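Local coordinates for protein endo-1,4-beta-xylanase (Bacteroides thetaiotaomicron VPI-5482, PDB 3KST) that probably hydrolyses glycosidic bonds in plant polysaccharides such as xylan, as a calcium-containing member of glycosyl hydrolase family 43, at residues Leu58-Arg63 / Ile300-Leu305; Lys91-Leu95 / Ala106-Pro111; Leu133-Asp137 / Lys196-Tyr201; His209-Lys213 / His269-Ile275. All blocks are in the same frame, centred on the assembly; numbering follows the deposited sequence.

Contact 1 of 4, residues Leu58-Arg63 / Ile300-Leu305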
loop_
_atom_site.group_PDB
_atom_site.type_symbol
_atom_site.label_atom_id
_atom_site.label_comp_id
_atom_site.label_asym_id
_atom_site.label_seq_id
_atom_site.Cartn_x
_atom_site.Cartn_y
_atom_site.Cartn_z
ATOM N N LEU A 58 -1.444 -13.171 -12.116
ATOM C CA LEU A 58 -0.641 -12.822 -10.919
ATOM C C LEU A 58 0.803 -13.362 -10.904
ATOM O O LEU A 58 1.596 -12.924 -10.077
ATOM C CB LEU A 58 -1.334 -13.198 -9.585
ATOM C CG LEU A 58 -2.664 -12.514 -9.322
ATOM C CD1 LEU A 58 -3.329 -13.160 -8.091
ATOM C CD2 LEU A 58 -2.423 -11.021 -9.117
ATOM N N LYS A 59 1.142 -14.294 -11.798
ATOM C CA LYS A 59 2.478 -14.886 -11.881
ATOM C C LYS A 59 3.289 -14.129 -12.909
ATOM O O LYS A 59 4.419 -13.729 -12.621
ATOM C CB LYS A 59 2.414 -16.386 -12.242
ATOM C CG LYS A 59 3.781 -17.057 -12.496
ATOM C CD LYS A 59 4.776 -17.042 -11.322
ATOM C CE LYS A 59 5.999 -17.877 -11.672
ATOM N NZ LYS A 59 7.067 -18.057 -10.632
ATOM N N ASN A 60 2.718 -13.959 -14.104
ATOM C CA ASN A 60 3.396 -13.295 -15.212
ATOM C C ASN A 60 2.884 -11.878 -15.372
ATOM O O ASN A 60 1.667 -11.655 -15.536
ATOM C CB ASN A 60 3.181 -14.068 -16.495
ATOM C CG ASN A 60 3.586 -15.520 -16.353
ATOM O OD1 ASN A 60 4.780 -15.847 -16.268
ATOM N ND2 ASN A 60 2.601 -16.393 -16.302
ATOM N N TRP A 61 3.810 -10.924 -15.273
ATOM C CA TRP A 61 3.506 -9.487 -15.343
ATOM C C TRP A 61 4.154 -8.866 -16.570
ATOM O O TRP A 61 5.214 -9.315 -17.001
ATOM C CB TRP A 61 4.001 -8.764 -14.071
ATOM C CG TRP A 61 3.252 -9.238 -12.859
ATOM C CD1 TRP A 61 3.468 -10.386 -12.185
ATOM C CD2 TRP A 61 2.137 -8.608 -12.225
ATOM N NE1 TRP A 61 2.566 -10.532 -11.160
ATOM C CE2 TRP A 61 1.731 -9.446 -11.162
ATOM C CE3 TRP A 61 1.421 -7.428 -12.464
ATOM C CZ2 TRP A 61 0.616 -9.137 -10.335
ATOM C CZ3 TRP A 61 0.325 -7.109 -11.631
ATOM C CH2 TRP A 61 -0.053 -7.962 -10.583
ATOM N N LYS A 62 3.517 -7.853 -17.144
ATOM C CA LYS A 62 4.122 -7.103 -18.252
ATOM C C LYS A 62 4.130 -5.620 -17.851
ATOM O O LYS A 62 3.191 -5.155 -17.182
ATOM C CB LYS A 62 3.413 -7.331 -19.595
ATOM C CG LYS A 62 2.455 -6.254 -20.111
ATOM C CD LYS A 62 1.819 -6.642 -21.447
ATOM C CE LYS A 62 1.458 -5.405 -22.253
ATOM N NZ LYS A 62 0.693 -5.717 -23.501
ATOM N N ARG A 63 5.162 -4.899 -18.284
ATOM C CA ARG A 63 5.234 -3.450 -18.050
ATOM C C ARG A 63 4.270 -2.715 -18.955
ATOM O O ARG A 63 4.154 -3.025 -20.149
ATOM C CB ARG A 63 6.623 -2.903 -18.290
ATOM C CG ARG A 63 7.571 -3.216 -17.190
ATOM C CD ARG A 63 8.915 -2.625 -17.516
ATOM N NE ARG A 63 9.841 -2.766 -16.408
ATOM C CZ ARG A 63 9.842 -2.005 -15.308
ATOM N NH1 ARG A 63 8.917 -1.043 -15.117
ATOM N NH2 ARG A 63 10.769 -2.215 -14.387
ATOM N N ILE A 300 3.465 -16.882 -4.234
ATOM C CA ILE A 300 3.584 -16.737 -5.700
ATOM C C ILE A 300 4.799 -15.829 -5.895
ATOM O O ILE A 300 4.807 -14.701 -5.365
ATOM C CB ILE A 300 2.367 -16.052 -6.352
ATOM C CG1 ILE A 300 1.076 -16.857 -6.139
ATOM C CG2 ILE A 300 2.635 -15.794 -7.858
ATOM C CD1 ILE A 300 -0.175 -16.164 -6.681
ATOM N N LYS A 301 5.775 -16.304 -6.670
ATOM C CA LYS A 301 7.006 -15.574 -6.981
ATOM C C LYS A 301 6.782 -14.991 -8.357
ATOM O O LYS A 301 6.999 -15.694 -9.348
ATOM C CB LYS A 301 8.210 -16.514 -7.006
ATOM C CG LYS A 301 8.631 -17.022 -5.648
ATOM C CD LYS A 301 9.937 -17.798 -5.759
ATOM C CE LYS A 301 10.404 -18.261 -4.401
ATOM N NZ LYS A 301 11.546 -19.190 -4.543
ATOM N N PRO A 302 6.312 -13.726 -8.442
ATOM C CA PRO A 302 6.040 -13.186 -9.776
ATOM C C PRO A 302 7.306 -12.876 -10.595
ATOM O O PRO A 302 8.410 -12.748 -10.056
ATOM C CB PRO A 302 5.237 -11.913 -9.462
ATOM C CG PRO A 302 5.881 -11.413 -8.227
ATOM C CD PRO A 302 6.169 -12.676 -7.411
ATOM N N ARG A 303 7.149 -12.774 -11.906
ATOM C CA ARG A 303 8.267 -12.405 -12.805
ATOM C C ARG A 303 7.716 -11.463 -13.849
ATOM O O ARG A 303 6.492 -11.423 -14.036
ATOM C CB ARG A 303 8.875 -13.647 -13.464
ATOM C CG ARG A 303 7.870 -14.494 -14.218
ATOM C CD ARG A 303 8.535 -15.642 -14.926
ATOM N NE ARG A 303 7.614 -16.249 -15.891
ATOM C CZ ARG A 303 7.961 -17.118 -16.852
ATOM N NH1 ARG A 303 9.228 -17.541 -17.020
ATOM N NH2 ARG A 303 7.016 -17.577 -17.670
ATOM N N VAL A 304 8.611 -10.769 -14.558
ATOM C CA VAL A 304 8.204 -9.821 -15.605
ATOM C C VAL A 304 8.709 -10.314 -16.937
ATOM O O VAL A 304 9.895 -10.658 -17.054
ATOM C CB VAL A 304 8.728 -8.403 -15.358
ATOM C CG1 VAL A 304 8.264 -7.484 -16.497
ATOM C CG2 VAL A 304 8.217 -7.880 -14.023
ATOM N N LEU A 305 7.799 -10.343 -17.916
ATOM C CA LEU A 305 8.058 -10.787 -19.281
ATOM C C LEU A 305 7.924 -9.646 -20.277
ATOM O O LEU A 305 7.242 -8.649 -20.010
ATOM C CB LEU A 305 7.035 -11.861 -19.665
ATOM C CG LEU A 305 6.885 -13.047 -18.714
ATOM C CD1 LEU A 305 5.824 -14.016 -19.240
ATOM C CD2 LEU A 305 8.235 -13.764 -18.445
HETATM O O HOH W 1 5.305 -18.788 -8.070
HETATM O O HOH W 2 7.245 -5.950 -20.062
#

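Contact 2 of 4, residues Lys91-Leu95 / Ala106-Pro111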
loop_
_atom_site.group_PDB
_atom_site.type_symbol
_atom_site.label_atom_id
_atom_site.label_comp_id
_atom_site.label_asym_id
_atom_site.label_seq_id
_atom_site.Cartn_x
_atom_site.Cartn_y
_atom_site.Cartn_z
ATOM N N LYS A 91 -15.687 8.702 -12.056
ATOM C CA LYS A 91 -15.395 7.982 -13.327
ATOM C C LYS A 91 -14.002 8.271 -13.895
ATOM O O LYS A 91 -13.825 8.630 -15.072
ATOM C CB LYS A 91 -16.527 8.146 -14.356
ATOM C CG LYS A 91 -17.824 7.523 -13.855
ATOM C CD LYS A 91 -18.901 7.528 -14.925
ATOM C CE LYS A 91 -20.117 6.727 -14.495
ATOM N NZ LYS A 91 -19.835 5.274 -14.348
ATOM N N LYS A 92 -13.014 8.093 -13.007
ATOM C CA LYS A 92 -11.613 8.422 -13.258
ATOM C C LYS A 92 -10.714 7.674 -12.243
ATOM O O LYS A 92 -11.165 7.337 -11.139
ATOM C CB LYS A 92 -11.460 9.937 -13.074
ATOM C CG LYS A 92 -10.252 10.593 -13.697
ATOM C CD LYS A 92 -10.259 12.130 -13.573
ATOM C CE LYS A 92 -11.466 12.798 -14.261
ATOM N NZ LYS A 92 -11.377 14.282 -14.201
ATOM N N PHE A 93 -9.459 7.452 -12.623
ATOM C CA PHE A 93 -8.467 6.805 -11.749
ATOM C C PHE A 93 -7.731 7.850 -10.894
ATOM O O PHE A 93 -7.349 8.913 -11.384
ATOM C CB PHE A 93 -7.478 5.969 -12.571
ATOM C CG PHE A 93 -8.147 4.882 -13.356
ATOM C CD1 PHE A 93 -8.703 5.159 -14.610
ATOM C CD2 PHE A 93 -8.269 3.595 -12.826
ATOM C CE1 PHE A 93 -9.346 4.169 -15.336
ATOM C CE2 PHE A 93 -8.935 2.598 -13.551
ATOM C CZ PHE A 93 -9.464 2.890 -14.805
ATOM N N TYR A 94 -7.529 7.542 -9.612
ATOM C CA TYR A 94 -6.793 8.394 -8.679
ATOM C C TYR A 94 -5.568 7.643 -8.158
ATOM O O TYR A 94 -5.697 6.495 -7.723
ATOM C CB TYR A 94 -7.701 8.828 -7.514
ATOM C CG TYR A 94 -8.694 9.928 -7.906
ATOM C CD1 TYR A 94 -9.684 9.701 -8.875
ATOM C CD2 TYR A 94 -8.630 11.211 -7.336
ATOM C CE1 TYR A 94 -10.575 10.717 -9.255
ATOM C CE2 TYR A 94 -9.549 12.226 -7.699
ATOM C CZ TYR A 94 -10.524 11.951 -8.656
ATOM O OH TYR A 94 -11.424 12.895 -9.072
ATOM N N LEU A 95 -4.393 8.273 -8.278
ATOM C CA LEU A 95 -3.136 7.774 -7.748
ATOM C C LEU A 95 -2.771 8.610 -6.510
ATOM O O LEU A 95 -2.535 9.810 -6.624
ATOM C CB LEU A 95 -2.014 7.893 -8.795
ATOM C CG LEU A 95 -0.551 7.757 -8.368
ATOM C CD1 LEU A 95 -0.371 6.406 -7.742
ATOM C CD2 LEU A 95 0.405 8.054 -9.547
ATOM N N ALA A 106 -2.729 12.445 -7.879
ATOM C CA ALA A 106 -2.762 12.683 -9.323
ATOM C C ALA A 106 -3.905 11.877 -9.898
ATOM O O ALA A 106 -4.462 10.991 -9.231
ATOM C CB ALA A 106 -1.420 12.255 -9.979
ATOM N N THR A 107 -4.323 12.226 -11.113
ATOM C CA THR A 107 -5.392 11.505 -11.778
ATOM C C THR A 107 -5.023 11.083 -13.204
ATOM O O THR A 107 -4.133 11.654 -13.835
ATOM C CB THR A 107 -6.754 12.298 -11.805
ATOM O OG1 THR A 107 -6.710 13.353 -12.775
ATOM C CG2 THR A 107 -7.115 12.883 -10.452
ATOM N N SER A 108 -5.779 10.106 -13.686
ATOM C CA SER A 108 -5.670 9.558 -15.039
ATOM C C SER A 108 -7.016 9.058 -15.518
ATOM O O SER A 108 -7.861 8.650 -14.735
ATOM C CB SER A 108 -4.675 8.393 -15.048
ATOM O OG SER A 108 -4.528 7.756 -16.333
ATOM N N THR A 109 -7.223 9.110 -16.830
ATOM C CA THR A 109 -8.423 8.516 -17.418
ATOM C C THR A 109 -8.248 6.998 -17.634
ATOM O O THR A 109 -9.228 6.324 -17.887
ATOM C CB THR A 109 -8.821 9.195 -18.733
ATOM O OG1 THR A 109 -7.844 8.942 -19.738
ATOM C CG2 THR A 109 -9.012 10.712 -18.528
ATOM N N THR A 110 -7.015 6.481 -17.560
ATOM C CA THR A 110 -6.749 5.055 -17.745
ATOM C C THR A 110 -5.946 4.457 -16.570
ATOM O O THR A 110 -5.310 5.214 -15.806
ATOM C CB THR A 110 -6.021 4.821 -19.054
ATOM O OG1 THR A 110 -4.743 5.484 -19.035
ATOM C CG2 THR A 110 -6.890 5.312 -20.234
ATOM N N PRO A 111 -5.988 3.116 -16.402
ATOM C CA PRO A 111 -5.199 2.490 -15.320
ATOM C C PRO A 111 -3.672 2.699 -15.406
ATOM O O PRO A 111 -3.010 2.863 -14.385
ATOM C CB PRO A 111 -5.522 0.985 -15.474
ATOM C CG PRO A 111 -6.722 0.919 -16.265
ATOM C CD PRO A 111 -6.772 2.105 -17.142
#

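Contact 3 of 4, residues Leu133-Asp137 / Lys196-Tyr201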
loop_
_atom_site.group_PDB
_atom_site.type_symbol
_atom_site.label_atom_id
_atom_site.label_comp_id
_atom_site.label_asym_id
_atom_site.label_seq_id
_atom_site.Cartn_x
_atom_site.Cartn_y
_atom_site.Cartn_z
ATOM N N LEU A 133 -6.424 5.253 0.694
ATOM C CA LEU A 133 -7.803 5.746 0.673
ATOM C C LEU A 133 -8.816 4.639 0.977
ATOM O O LEU A 133 -8.692 3.489 0.539
ATOM C CB LEU A 133 -8.150 6.346 -0.702
ATOM C CG LEU A 133 -9.542 6.956 -0.950
ATOM C CD1 LEU A 133 -9.771 8.255 -0.134
ATOM C CD2 LEU A 133 -9.684 7.221 -2.424
ATOM N N PHE A 134 -9.864 5.041 1.689
ATOM C CA PHE A 134 -11.016 4.196 1.975
ATOM C C PHE A 134 -12.298 5.022 1.848
ATOM O O PHE A 134 -12.426 6.057 2.489
ATOM C CB PHE A 134 -10.942 3.647 3.373
ATOM C CG PHE A 134 -12.188 2.892 3.776
ATOM C CD1 PHE A 134 -12.528 1.713 3.130
ATOM C CD2 PHE A 134 -13.037 3.401 4.772
ATOM C CE1 PHE A 134 -13.702 1.011 3.480
ATOM C CE2 PHE A 134 -14.202 2.725 5.138
ATOM C CZ PHE A 134 -14.536 1.528 4.494
ATOM N N ILE A 135 -13.243 4.556 1.033
ATOM C CA ILE A 135 -14.537 5.237 0.847
ATOM C C ILE A 135 -15.580 4.314 1.468
ATOM O O ILE A 135 -15.801 3.218 0.977
ATOM C CB ILE A 135 -14.860 5.542 -0.641
ATOM C CG1 ILE A 135 -13.805 6.495 -1.213
ATOM C CG2 ILE A 135 -16.245 6.236 -0.770
ATOM C CD1 ILE A 135 -13.911 6.717 -2.751
ATOM N N ASP A 136 -16.248 4.790 2.511
ATOM C CA ASP A 136 -17.162 3.951 3.291
ATOM C C ASP A 136 -18.504 3.773 2.557
ATOM O O ASP A 136 -18.773 4.433 1.563
ATOM C CB ASP A 136 -17.364 4.583 4.694
ATOM C CG ASP A 136 -17.722 3.577 5.767
ATOM O OD1 ASP A 136 -17.918 2.376 5.460
ATOM O OD2 ASP A 136 -17.852 3.995 6.931
ATOM N N ASP A 137 -19.326 2.864 3.074
ATOM C CA ASP A 137 -20.683 2.598 2.566
ATOM C C ASP A 137 -21.572 3.864 2.532
ATOM O O ASP A 137 -22.455 3.975 1.682
ATOM C CB ASP A 137 -21.307 1.471 3.377
ATOM C CG ASP A 137 -20.535 0.163 3.244
ATOM O OD1 ASP A 137 -20.029 -0.144 2.138
ATOM O OD2 ASP A 137 -20.409 -0.546 4.243
ATOM N N LYS A 196 -13.359 -3.134 5.153
ATOM C CA LYS A 196 -14.534 -3.230 6.028
ATOM C C LYS A 196 -15.228 -4.546 5.706
ATOM O O LYS A 196 -15.332 -4.910 4.534
ATOM C CB LYS A 196 -15.486 -2.066 5.776
ATOM C CG LYS A 196 -16.742 -2.055 6.697
ATOM C CD LYS A 196 -17.682 -0.940 6.284
ATOM C CE LYS A 196 -18.896 -0.779 7.192
ATOM N NZ LYS A 196 -19.785 0.377 6.739
ATOM N N LYS A 197 -15.646 -5.279 6.733
ATOM C CA LYS A 197 -16.438 -6.514 6.541
ATOM C C LYS A 197 -17.356 -6.743 7.728
ATOM O O LYS A 197 -16.885 -6.684 8.854
ATOM C CB LYS A 197 -15.533 -7.715 6.365
ATOM C CG LYS A 197 -16.246 -8.968 5.859
ATOM C CD LYS A 197 -15.249 -10.093 5.643
ATOM C CE LYS A 197 -15.866 -11.249 4.870
ATOM N NZ LYS A 197 -14.871 -12.335 4.667
ATOM N N ASN A 198 -18.661 -6.944 7.458
ATOM C CA ASN A 198 -19.692 -7.208 8.493
ATOM C C ASN A 198 -19.679 -6.189 9.660
ATOM O O ASN A 198 -19.684 -6.568 10.842
ATOM C CB ASN A 198 -19.571 -8.646 9.040
ATOM C CG ASN A 198 -19.545 -9.729 7.934
ATOM O OD1 ASN A 198 -19.939 -9.504 6.780
ATOM N ND2 ASN A 198 -19.078 -10.917 8.303
ATOM N N GLY A 199 -19.561 -4.908 9.299
ATOM C CA GLY A 199 -19.579 -3.803 10.247
ATOM C C GLY A 199 -18.320 -3.483 11.036
ATOM O O GLY A 199 -18.350 -2.579 11.856
ATOM N N VAL A 200 -17.219 -4.176 10.751
ATOM C CA VAL A 200 -15.955 -3.987 11.454
ATOM C C VAL A 200 -14.943 -3.453 10.457
ATOM O O VAL A 200 -14.907 -3.924 9.303
ATOM C CB VAL A 200 -15.485 -5.309 12.098
ATOM C CG1 VAL A 200 -14.211 -5.078 12.887
ATOM C CG2 VAL A 200 -16.593 -5.849 13.033
ATOM N N TYR A 201 -14.184 -2.443 10.885
ATOM C CA TYR A 201 -13.134 -1.807 10.064
ATOM C C TYR A 201 -11.803 -2.395 10.499
ATOM O O TYR A 201 -11.484 -2.362 11.698
ATOM C CB TYR A 201 -13.123 -0.296 10.272
ATOM C CG TYR A 201 -14.432 0.345 9.856
ATOM C CD1 TYR A 201 -15.491 0.465 10.765
ATOM C CD2 TYR A 201 -14.623 0.820 8.560
ATOM C CE1 TYR A 201 -16.717 1.049 10.387
ATOM C CE2 TYR A 201 -15.839 1.405 8.174
ATOM C CZ TYR A 201 -16.878 1.523 9.111
ATOM O OH TYR A 201 -18.086 2.101 8.785
#

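Contact 4 of 4, residues His209-Lys213 / His269-Ile275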
loop_
_atom_site.group_PDB
_atom_site.type_symbol
_atom_site.label_atom_id
_atom_site.label_comp_id
_atom_site.label_asym_id
_atom_site.label_seq_id
_atom_site.Cartn_x
_atom_site.Cartn_y
_atom_site.Cartn_z
ATOM N N HIS A 209 11.426 -0.406 11.104
ATOM C CA HIS A 209 12.134 0.170 9.950
ATOM C C HIS A 209 12.159 -0.928 8.864
ATOM O O HIS A 209 12.457 -2.081 9.164
ATOM C CB HIS A 209 13.569 0.531 10.330
ATOM C CG HIS A 209 14.236 1.453 9.365
ATOM N ND1 HIS A 209 14.611 1.070 8.098
ATOM C CD2 HIS A 209 14.643 2.738 9.503
ATOM C CE1 HIS A 209 15.184 2.088 7.481
ATOM N NE2 HIS A 209 15.238 3.105 8.321
ATOM N N TYR A 210 11.846 -0.576 7.620
ATOM C CA TYR A 210 11.786 -1.565 6.506
ATOM C C TYR A 210 13.086 -2.370 6.320
ATOM O O TYR A 210 13.060 -3.504 5.819
ATOM C CB TYR A 210 11.332 -0.918 5.183
ATOM C CG TYR A 210 12.377 -0.146 4.436
ATOM C CD1 TYR A 210 13.268 -0.807 3.548
ATOM C CD2 TYR A 210 12.507 1.228 4.594
ATOM C CE1 TYR A 210 14.262 -0.098 2.842
ATOM C CE2 TYR A 210 13.508 1.956 3.889
ATOM C CZ TYR A 210 14.365 1.285 3.017
ATOM O OH TYR A 210 15.318 1.995 2.332
ATOM N N GLU A 211 14.216 -1.759 6.690
ATOM C CA GLU A 211 15.523 -2.410 6.614
ATOM C C GLU A 211 15.700 -3.587 7.560
ATOM O O GLU A 211 16.601 -4.385 7.357
ATOM C CB GLU A 211 16.635 -1.391 6.815
ATOM C CG GLU A 211 16.748 -0.418 5.626
ATOM C CD GLU A 211 17.927 0.536 5.717
ATOM O OE1 GLU A 211 18.632 0.581 6.766
ATOM O OE2 GLU A 211 18.150 1.244 4.706
ATOM N N ASN A 212 14.868 -3.693 8.593
ATOM C CA ASN A 212 14.976 -4.799 9.541
ATOM C C ASN A 212 14.432 -6.079 8.934
ATOM O O ASN A 212 13.367 -6.059 8.307
ATOM C CB ASN A 212 14.210 -4.501 10.837
ATOM C CG ASN A 212 14.696 -5.344 11.987
ATOM O OD1 ASN A 212 14.131 -6.375 12.266
ATOM N ND2 ASN A 212 15.780 -4.916 12.630
ATOM N N LYS A 213 15.107 -7.216 9.148
ATOM C CA LYS A 213 14.568 -8.510 8.667
ATOM C C LYS A 213 13.206 -8.863 9.264
ATOM O O LYS A 213 12.495 -9.675 8.694
ATOM C CB LYS A 213 15.549 -9.687 8.897
ATOM C CG LYS A 213 16.778 -9.583 8.078
ATOM C CD LYS A 213 17.784 -10.624 8.513
ATOM C CE LYS A 213 19.030 -10.562 7.691
ATOM N NZ LYS A 213 20.048 -11.445 8.288
ATOM N N HIS A 269 13.045 -8.221 1.335
ATOM C CA HIS A 269 14.424 -7.922 0.954
ATOM C C HIS A 269 14.850 -8.766 -0.255
ATOM O O HIS A 269 14.223 -9.816 -0.549
ATOM C CB HIS A 269 15.411 -8.173 2.101
ATOM C CG HIS A 269 15.238 -7.259 3.268
ATOM N ND1 HIS A 269 15.716 -7.557 4.526
ATOM C CD2 HIS A 269 14.603 -6.066 3.379
ATOM C CE1 HIS A 269 15.415 -6.570 5.354
ATOM N NE2 HIS A 269 14.735 -5.652 4.684
ATOM N N TRP A 270 15.848 -8.264 -0.982
ATOM C CA TRP A 270 16.421 -8.985 -2.119
ATOM C C TRP A 270 16.815 -10.414 -1.724
ATOM O O TRP A 270 16.535 -11.357 -2.452
ATOM C CB TRP A 270 17.605 -8.227 -2.703
ATOM C CG TRP A 270 18.313 -8.980 -3.724
ATOM C CD1 TRP A 270 19.516 -9.578 -3.581
ATOM C CD2 TRP A 270 17.839 -9.328 -5.037
ATOM N NE1 TRP A 270 19.855 -10.239 -4.723
ATOM C CE2 TRP A 270 18.840 -10.113 -5.633
ATOM C CE3 TRP A 270 16.679 -9.034 -5.773
ATOM C CZ2 TRP A 270 18.721 -10.628 -6.932
ATOM C CZ3 TRP A 270 16.557 -9.545 -7.049
ATOM C CH2 TRP A 270 17.598 -10.329 -7.622
ATOM N N SER A 271 17.390 -10.561 -0.540
ATOM C CA SER A 271 17.828 -11.862 -0.015
ATOM C C SER A 271 18.211 -11.656 1.442
ATOM O O SER A 271 18.176 -10.523 1.920
ATOM C CB SER A 271 19.082 -12.303 -0.780
ATOM O OG SER A 271 20.120 -11.373 -0.538
ATOM N N ALA A 272 18.616 -12.725 2.139
ATOM C CA ALA A 272 19.106 -12.615 3.525
ATOM C C ALA A 272 20.373 -11.737 3.680
ATOM O O ALA A 272 20.574 -11.142 4.748
ATOM C CB ALA A 272 19.376 -14.018 4.125
ATOM N N ALA A 273 21.210 -11.656 2.631
ATOM C CA ALA A 273 22.470 -10.871 2.640
ATOM C C ALA A 273 22.343 -9.383 2.277
ATOM O O ALA A 273 23.094 -8.544 2.787
ATOM C CB ALA A 273 23.493 -11.534 1.695
ATOM N N GLU A 274 21.377 -9.062 1.422
ATOM C CA GLU A 274 21.237 -7.741 0.831
ATOM C C GLU A 274 19.771 -7.275 0.882
ATOM O O GLU A 274 18.879 -8.033 0.526
ATOM C CB GLU A 274 21.729 -7.902 -0.613
ATOM C CG GLU A 274 21.598 -6.715 -1.545
ATOM C CD GLU A 274 22.435 -5.497 -1.178
ATOM O OE1 GLU A 274 23.443 -5.655 -0.431
ATOM O OE2 GLU A 274 22.073 -4.384 -1.673
ATOM N N ILE A 275 19.533 -6.046 1.322
ATOM C CA ILE A 275 18.172 -5.483 1.325
ATOM C C ILE A 275 17.745 -5.108 -0.094
ATOM O O ILE A 275 16.649 -5.494 -0.541
ATOM C CB ILE A 275 18.063 -4.222 2.193
ATOM C CG1 ILE A 275 18.275 -4.556 3.666
ATOM C CG2 ILE A 275 16.700 -3.515 2.007
ATOM C CD1 ILE A 275 18.471 -3.361 4.513
#

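Contact 1 of 4, residues Leu58-Arg63 / Ile300-Leu305
Asn60 and Trp61 pair in parallel with Arg303 and Val304, a strand junction in the five-bladed beta-propeller of glycosyl hydrolase family 43: the chain's last strand, 293-305, which also runs antiparallel to strand 279-287, here joins strand 60-69 from the first part of the chain. The two short strands diverge by 52°, and three backbone bonds hold them: Arg303 N to Lys59 O (3.0 Å), Trp61 N to Arg303 O (3.0 Å) and Leu305 N to Trp61 O (2.9 Å). On the face of Asn60 and Arg303 the side chains run alongside each other. With CG tucked between backbone N and carbonyl carbon (chi1 56°), the extended arm of Arg303 sets its guanidinium side-on to Asn60, and NE, at 2.9 Å, and NH2 both grip OD1 in the guanidinium plane. Asn60 ND2 bonds Asp57, which fixes the amide from its other end. On the opposite face Trp61 is buried, its CD1 3.6 Å from Pro302 CB. Lys59 bends at its second torsion to bring NZ within 2.7 Å of Lys301 O, while a water links that NZ to Lys301 N. The indole N-H bonds locally: Trp61 NE1 meets Leu58 O at 2.8 Å, from above the carbonyl plane.

Contact 2 of 4, residues Lys91-Leu95 / Ala106-Pro111
Phe93 and Ser108 exchange two backbone hydrogen bonds, Phe93 N to Ser108 O (2.9 Å) and Ser108 N to Phe93 O (3.0 Å). Leu95 and Ala106 repeat the pattern two residues on, with Leu95 N to Ala106 O and Ala106 N to Leu95 O both at 2.9 Å. Between these hydrogen-bonded pairs sits the non-hydrogen-bonded pair Tyr94 and Thr107, the regular alternation of an antiparallel beta hairpin. Past the strand the chain turns under Phe93, and Ser108 OG bonds Thr110 O at 2.7 Å to hold that turn. The Phe93 ring lies against it: Pro111 N sits over the centre of one face, Pro111 CD is 3.7 Å from CZ, and Thr109 O comes in at the edge, while Tyr32 meets the ring edge-to-face. A serine in place of Phe93 would probably open a gap beneath Thr110 and Pro111 and leave the turn without its apolar support. Thr107 CG2, anti to its carbonyl carbon, lies over the Tyr94 ring, 3.8 Å from the centroid, in a CH-pi contact. Lys92 lays its CG across Ser108 O at 3.3 Å. Backbone bonds thus set the register, the Phe93 face packs the turn against the hairpin, and the Tyr94 face receives a methyl from the neighbouring strand.

Contact 3 of 4, residues Leu133-Asp137 / Lys196-Tyr201
Lys196 joins Asp136 and Asp137 in a salt-bridge network between the ends of two neighbouring sheets of the family 43 beta-propeller, one beginning with strand 129-135 and the other holding the hairpin of strands 189-197 and 200-207, whose type I' turn runs from Lys197 to Val200. The lysine chain is fully extended, and its NZ bonds Asp137 OD2 at 2.7 Å and Asp136 OD1 at 3.0 Å; two carboxylates probably steady its positive charge. Two uncharged donors also bond the Asp136 carboxylate: Tyr201 OH reaches the syn lone pair of Asp136 OD2 at 2.7 Å, and Asp137 N reaches Asp136 OD1 at 2.8 Å from above the carboxylate plane. Replacing Asp136 by alanine is likely to leave the Tyr201 hydroxyl without its acceptor and Lys196 with one carboxylate fewer. The apolar part lies deeper. Phe134 stretches across with CG anti to its own N (chi1 173°), placing CZ 3.9 Å from Lys196 CB and CE2 3.7 Å from Tyr201 CE2, with the two ring planes 85° apart.

Contact 4 of 4, residues His209-Lys213 / His269-Ile275
Tyr210 and His269 meet where two surface loops come together beside the probable active site, the Tyr210 side chain lying about 5 Å from that of Glu190, the predicted proton donor. His269 is buried and directs its ring at the other loop; NE2 donates to Tyr210 O at 3.0 Å (N-H...O angle 159°), in the carbonyl plane and on a lone pair, with that oxygen at the ring edge. This bond identifies NE2 as the protonated nitrogen in that interaction. The adjacent CE1 lies 3.2 Å from Glu211 O, close to the next carbonyl of the turn. That turn, His209 to Asn212, is a type I beta turn closed by Asn212 N to His209 O; in the family 43 beta-propeller it lies in the loop between strands 200-207 and 216-222, and the partner segment in the loop between 262-268 and 279-287. In the partner loop Ser271 OG accepts from Glu274 N at 3.3 Å, an ST motif. Ile275 then folds back over His269, its CG1 over the centre of one ring face. Its methyl CD1 presses on Glu211 CB at 3.5 Å, the two side chains crossing at about a right angle. Arg278 makes a cation-pi contact with the Tyr210 ring. Lys213, extended beyond CG, lays its CE 3.4 Å from Ala272 O.

In the fold
The four contacts are spread round the propeller without touching. Contact 1 closes the long span of chain in which the other three are nested, its centre about 23 Å from that of contact 2 and 21 Å from that of contact 4. Contacts 2 and 3 are neighbours, about 6 Å apart at their nearest atoms, on strands 102-108 and 129-135 that follow each other in the chain. Contact 4 lies across the chain's centre from both, with centres 33 Å away. Calcium, bound by Glu83 and His251, is about 10 Å from the Leu95 side chain in contact 2 and about 12 Å from those of Phe134 in contact 3 and Tyr210 in contact 4; Tyr210 is also about 6 Å from Asp26, the predicted proton acceptor.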